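Local coordinates for putative prolyl-tRNA synthetase (Leishmania major, PDB 5XIL), which catalyses the ATP-dependent joining of L-proline to tRNA(Pro), releasing AMP and diphosphate, as a class II aminoacyl-tRNA synthetase, at the zinc ion site and the interface of chains A and B. Coordinates in Å, arbitrary orientation; residue numbers count along the deposited sequence, not the author numbering. Chains: chain A/B, Putative prolyl-tRNA synthetase.

Contact 1: the zinc ion site. Residues chain A 437-438, 440, 443, 493, 495, 498, 500. With ZN (zinc ion), chain C; ACT (acetate ion), chain D.
The zinc site belongs to the C-terminal domain of prolyl-tRNA synthetase, where three cysteine sulfurs, brought together from two stretches of chain, hold one ion. A:Cys438 follows strand 432-437, A:Cys443 lies in the first turn of helix 441-455, and A:Cys493 comes from a loop far along the sequence. Their bonds are similar: A:Cys443 SG stands 2.2 Å from ZN, A:Cys438 SG 2.3 Å and A:Cys493 SG 2.4 Å. Acetate oxygen O takes the fourth position at 2.1 Å from ZN, and angles at the metal from 103° to 115° show a nearly regular tetrahedron. Different first torsions aim the sulfurs: A:Cys438 SG sits in the crowded position between backbone N and carbonyl carbon, A:Cys443 SG is anti to its carbonyl carbon, and A:Cys493 SG is anti to its backbone N (chi1 176°). Two of these sulfurs accept long backbone hydrogen bonds, A:Cys438 SG from A:Ala440 N and A:Cys493 SG from A:Cys438 N, which may temper any negative charge. The second acetate oxygen, OXT, receives a nearly straight hydrogen bond from A:Lys500 N at 3.0 Å, while the extended A:Lys500 side chain runs alongside the acetate with CD 3.7 Å from the methyl CH3. A:Cys495 and A:Cys498 are joined SG to SG in a disulfide, and A:Cys495 SG stays 4.1 Å from ZN, outside its coordination shell; the link ties the loop next to the acetate. In the second shell, A:Trp437 NE1 donates to A:Ala440 O at 3.1 Å, bracing the turn between the first two ligands. Acetate probably comes from crystallisation. The zinc most likely has a structural role, pinning the 438-443 turn to the 493 loop.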
loop_
_atom_site.group_PDB
_atom_site.type_symbol
_atom_site.label_atom_id
_atom_site.label_comp_id
_atom_site.label_asym_id
_atom_site.label_seq_id
_atom_site.Cartn_x
_atom_site.Cartn_y
_atom_site.Cartn_z
ATOM N N TRP A 437 -14.627 40.394 0.652
ATOM C CA TRP A 437 -15.938 39.799 0.278
ATOM C C TRP A 437 -16.891 39.932 1.478
ATOM O O TRP A 437 -16.448 39.828 2.618
ATOM C CB TRP A 437 -15.725 38.331 -0.033
ATOM C CG TRP A 437 -16.934 37.560 -0.450
ATOM C CD1 TRP A 437 -17.955 37.970 -1.278
ATOM C CD2 TRP A 437 -17.273 36.246 -0.042
ATOM N NE1 TRP A 437 -18.888 36.961 -1.435
ATOM C CE2 TRP A 437 -18.496 35.896 -0.683
ATOM C CE3 TRP A 437 -16.700 35.343 0.824
ATOM C CZ2 TRP A 437 -19.089 34.665 -0.524
ATOM C CZ3 TRP A 437 -17.278 34.135 0.955
ATOM C CH2 TRP A 437 -18.471 33.795 0.305
ATOM N N CYS A 438 -18.173 40.267 1.251
ATOM C CA CYS A 438 -19.100 40.401 2.406
ATOM C C CYS A 438 -19.593 39.045 2.886
ATOM O O CYS A 438 -20.128 38.915 3.999
ATOM C CB CYS A 438 -20.324 41.291 2.042
ATOM S SG CYS A 438 -21.339 40.600 0.745
ATOM N N ALA A 440 -21.751 37.146 0.919
ATOM C CA ALA A 440 -22.998 36.764 0.229
ATOM C C ALA A 440 -22.746 35.946 -1.010
ATOM O O ALA A 440 -21.902 36.319 -1.828
ATOM C CB ALA A 440 -23.779 38.025 -0.147
ATOM N N CYS A 443 -22.850 37.771 -4.443
ATOM C CA CYS A 443 -21.667 38.554 -4.791
ATOM C C CYS A 443 -20.614 37.672 -5.442
ATOM O O CYS A 443 -20.027 38.051 -6.457
ATOM C CB CYS A 443 -21.098 39.259 -3.587
ATOM S SG CYS A 443 -22.227 40.536 -2.832
ATOM N N CYS A 493 -17.116 45.147 -0.239
ATOM C CA CYS A 493 -17.100 43.901 -1.018
ATOM C C CYS A 493 -16.652 44.138 -2.483
ATOM O O CYS A 493 -16.975 45.139 -3.090
ATOM C CB CYS A 493 -18.467 43.260 -0.889
ATOM S SG CYS A 493 -18.723 41.792 -1.825
ATOM N N CYS A 495 -17.276 42.997 -5.580
ATOM C CA CYS A 495 -18.049 42.936 -6.789
ATOM C C CYS A 495 -18.420 44.331 -7.286
ATOM O O CYS A 495 -18.506 45.295 -6.533
ATOM C CB CYS A 495 -19.302 42.028 -6.762
ATOM S SG CYS A 495 -20.298 42.145 -5.300
ATOM N N CYS A 498 -20.752 46.876 -5.786
ATOM C CA CYS A 498 -21.118 46.428 -4.432
ATOM C C CYS A 498 -20.695 47.438 -3.453
ATOM O O CYS A 498 -19.832 48.244 -3.757
ATOM C CB CYS A 498 -20.567 45.018 -4.100
ATOM S SG CYS A 498 -21.311 43.936 -5.306
ATOM N N LYS A 500 -21.580 46.818 0.433
ATOM C CA LYS A 500 -21.466 46.347 1.808
ATOM C C LYS A 500 -20.045 46.224 2.250
ATOM O O LYS A 500 -19.183 45.842 1.435
ATOM C CB LYS A 500 -22.147 44.977 1.984
ATOM C CG LYS A 500 -23.634 45.101 1.818
ATOM C CD LYS A 500 -24.340 43.757 1.837
ATOM C CE LYS A 500 -25.839 43.991 1.950
ATOM N NZ LYS A 500 -26.546 42.720 1.671
HETATM ZN ZN ZN C . -21.034 41.591 -1.321
HETATM C C ACT D . -22.801 44.061 -1.585
HETATM O O ACT D . -21.682 43.604 -1.253
HETATM O OXT ACT D . -22.976 45.337 -1.765
HETATM C CH3 ACT D . -23.905 43.043 -1.757
#

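Contact 2: the interface of chains A and B. Residues chain A 65-68, 118, 122; chain B 28, 36-40.
Paired backbone hydrogen bonds join the chains directly: A:Tyr66 N donates to B:Ile38 O at 3.0 Å, and B:Ile38 N donates to A:Tyr66 O at 2.9 Å. Both lie in the acceptor's carbonyl plane, and together they form an antiparallel beta bridge between the loop at A:Tyr66 and strand 37-38 of chain B. Beside it, B:Ile37 enters an aromatic cleft, side by side with A:Phe67 and pointing the same way. Its CG2 lies over the A:Phe67 face, 4.0 Å from the ring centroid, while CD1 sits centrally over A:Tyr118, 3.5 Å from that centroid, and at the same time touches A:Phe67 CE2 at 3.3 Å. CG1 beside the backbone N (chi1 -67°) and chi2 at 161° place CD1 against both rings. A:Trp122 forms the polar end. Its NE1 donates to B:Glu28 carboxylate OE2 at 2.6 Å, with the oxygen at the indole edge and the donor above the carboxylate plane. B:Arg39, bent at chi3, lays its guanidinium over one indole face, the planes 6° apart and NH2 3.6 Å from the five-membered ring centroid; the opposite face meets A:Tyr118 O. Helix 111-122 carries both A:Tyr118 and A:Trp122, fixing their spacing. Across from them, the bent B:Glu28 chain puts CG 3.3 Å from A:Tyr118 CE2 before its carboxylate turns to the indole. This patch, with its two-fold twin, helps hold together the dimer typical of class II synthetases.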
loop_
_atom_site.group_PDB
_atom_site.type_symbol
_atom_site.label_atom_id
_atom_site.label_comp_id
_atom_site.label_asym_id
_atom_site.label_seq_id
_atom_site.Cartn_x
_atom_site.Cartn_y
_atom_site.Cartn_z
ATOM N N CYS A 65 -9.928 -0.739 5.359
ATOM C CA CYS A 65 -10.856 -1.791 5.042
ATOM C C CYS A 65 -11.040 -1.941 3.491
ATOM O O CYS A 65 -10.420 -1.210 2.756
ATOM C CB CYS A 65 -12.218 -1.493 5.680
ATOM S SG CYS A 65 -13.022 -0.047 4.965
ATOM N N TYR A 66 -11.881 -2.866 3.042
ATOM C CA TYR A 66 -12.099 -3.099 1.616
ATOM C C TYR A 66 -13.590 -3.263 1.430
ATOM O O TYR A 66 -14.190 -4.147 2.013
ATOM C CB TYR A 66 -11.350 -4.297 1.039
ATOM C CG TYR A 66 -11.610 -4.498 -0.436
ATOM C CD1 TYR A 66 -11.024 -3.673 -1.375
ATOM C CD2 TYR A 66 -12.547 -5.431 -0.888
ATOM C CE1 TYR A 66 -11.318 -3.768 -2.735
ATOM C CE2 TYR A 66 -12.811 -5.553 -2.254
ATOM C CZ TYR A 66 -12.196 -4.702 -3.171
ATOM O OH TYR A 66 -12.433 -4.776 -4.576
ATOM N N PHE A 67 -14.175 -2.386 0.631
ATOM C CA PHE A 67 -15.565 -2.558 0.111
ATOM C C PHE A 67 -15.530 -3.025 -1.364
ATOM O O PHE A 67 -14.734 -2.535 -2.172
ATOM C CB PHE A 67 -16.354 -1.257 0.230
ATOM C CG PHE A 67 -16.951 -0.998 1.599
ATOM C CD1 PHE A 67 -16.191 -0.418 2.616
ATOM C CD2 PHE A 67 -18.284 -1.266 1.866
ATOM C CE1 PHE A 67 -16.721 -0.209 3.888
ATOM C CE2 PHE A 67 -18.839 -0.997 3.119
ATOM C CZ PHE A 67 -18.067 -0.469 4.129
ATOM N N PRO A 68 -16.352 -4.012 -1.716
ATOM C CA PRO A 68 -16.424 -4.461 -3.109
ATOM C C PRO A 68 -16.546 -3.324 -4.126
ATOM O O PRO A 68 -17.257 -2.361 -3.862
ATOM C CB PRO A 68 -17.734 -5.248 -3.160
ATOM C CG PRO A 68 -17.988 -5.696 -1.766
ATOM C CD PRO A 68 -17.328 -4.692 -0.855
ATOM N N TYR A 118 -24.010 0.149 5.841
ATOM C CA TYR A 118 -23.266 -0.615 6.793
ATOM C C TYR A 118 -22.969 0.153 8.054
ATOM O O TYR A 118 -22.970 -0.449 9.147
ATOM C CB TYR A 118 -22.002 -1.306 6.154
ATOM C CG TYR A 118 -22.456 -2.406 5.244
ATOM C CD1 TYR A 118 -22.877 -2.136 3.954
ATOM C CD2 TYR A 118 -22.584 -3.709 5.723
ATOM C CE1 TYR A 118 -23.417 -3.129 3.122
ATOM C CE2 TYR A 118 -23.084 -4.730 4.900
ATOM C CZ TYR A 118 -23.510 -4.433 3.586
ATOM O OH TYR A 118 -24.018 -5.447 2.736
ATOM N N TRP A 122 -23.561 -1.241 11.718
ATOM C CA TRP A 122 -22.507 -1.392 12.674
ATOM C C TRP A 122 -22.683 -0.501 13.843
ATOM O O TRP A 122 -22.171 -0.785 14.885
ATOM C CB TRP A 122 -21.144 -1.092 12.032
ATOM C CG TRP A 122 -20.788 -2.068 10.946
ATOM C CD1 TRP A 122 -21.087 -3.389 10.920
ATOM C CD2 TRP A 122 -19.973 -1.808 9.768
ATOM N NE1 TRP A 122 -20.570 -3.968 9.771
ATOM C CE2 TRP A 122 -19.860 -3.023 9.067
ATOM C CE3 TRP A 122 -19.368 -0.649 9.225
ATOM C CZ2 TRP A 122 -19.123 -3.140 7.854
ATOM C CZ3 TRP A 122 -18.657 -0.763 8.015
ATOM C CH2 TRP A 122 -18.546 -1.975 7.336
ATOM N N GLU B 28 -18.136 -8.799 6.539
ATOM C CA GLU B 28 -19.551 -8.459 6.560
ATOM C C GLU B 28 -20.085 -8.874 5.194
ATOM O O GLU B 28 -19.514 -8.508 4.128
ATOM C CB GLU B 28 -19.664 -6.946 6.745
ATOM C CG GLU B 28 -21.053 -6.385 6.887
ATOM C CD GLU B 28 -21.718 -6.839 8.157
ATOM O OE1 GLU B 28 -22.596 -7.676 8.017
ATOM O OE2 GLU B 28 -21.331 -6.392 9.267
ATOM N N TYR B 36 -17.742 -9.685 -0.421
ATOM C CA TYR B 36 -17.753 -9.505 1.028
ATOM C C TYR B 36 -17.118 -8.148 1.256
ATOM O O TYR B 36 -16.246 -7.771 0.496
ATOM C CB TYR B 36 -16.840 -10.614 1.657
ATOM N N ILE B 37 -17.516 -7.437 2.307
ATOM C CA ILE B 37 -16.693 -6.352 2.872
ATOM C C ILE B 37 -15.615 -6.947 3.792
ATOM O O ILE B 37 -15.927 -7.772 4.648
ATOM C CB ILE B 37 -17.560 -5.441 3.686
ATOM C CG1 ILE B 37 -18.535 -4.718 2.767
ATOM C CG2 ILE B 37 -16.790 -4.340 4.385
ATOM C CD1 ILE B 37 -19.704 -4.157 3.546
ATOM N N ILE B 38 -14.379 -6.542 3.591
ATOM C CA ILE B 38 -13.296 -6.942 4.459
ATOM C C ILE B 38 -13.124 -5.863 5.538
ATOM O O ILE B 38 -12.649 -4.787 5.277
ATOM C CB ILE B 38 -11.990 -7.201 3.693
ATOM C CG1 ILE B 38 -12.261 -8.215 2.576
ATOM C CG2 ILE B 38 -10.957 -7.793 4.671
ATOM C CD1 ILE B 38 -11.113 -8.464 1.605
ATOM N N ARG B 39 -13.565 -6.160 6.775
ATOM C CA ARG B 39 -13.471 -5.264 7.853
ATOM C C ARG B 39 -12.026 -5.184 8.408
ATOM O O ARG B 39 -11.184 -6.025 8.072
ATOM C CB ARG B 39 -14.434 -5.730 8.940
ATOM C CG ARG B 39 -15.877 -5.807 8.452
ATOM C CD ARG B 39 -16.858 -6.097 9.616
ATOM N NE ARG B 39 -16.933 -4.917 10.471
ATOM C CZ ARG B 39 -17.654 -4.859 11.584
ATOM N NH1 ARG B 39 -18.345 -5.880 11.986
ATOM N NH2 ARG B 39 -17.706 -3.751 12.276
ATOM N N PRO B 40 -11.726 -4.161 9.232
ATOM C CA PRO B 40 -10.337 -3.966 9.654
ATOM C C PRO B 40 -9.662 -5.111 10.323
ATOM O O PRO B 40 -8.460 -5.216 10.133
ATOM C CB PRO B 40 -10.419 -2.799 10.647
ATOM C CG PRO B 40 -11.593 -2.062 10.115
ATOM C CD PRO B 40 -12.570 -3.048 9.681
#

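The centres of the C-alpha atoms of contact 1 and contact 2 lie about 47 Å apart, and the two share no residue or secondary-structure element. Contact 1 lies in the C-terminal region of one chain and is built without the partner subunit, whereas contact 2 needs both chains, using the loop at A:Tyr66 and helix 111-122 on one side and strands 27-28 and 37-38 on the other. The probable metal-based stabilisation of the C-terminal domain and subunit pairing are thus spatially separate. Two-fold symmetry repeats contact 2 with the chains exchanged, and the zinc site recurs in each copy, away from this interface patch.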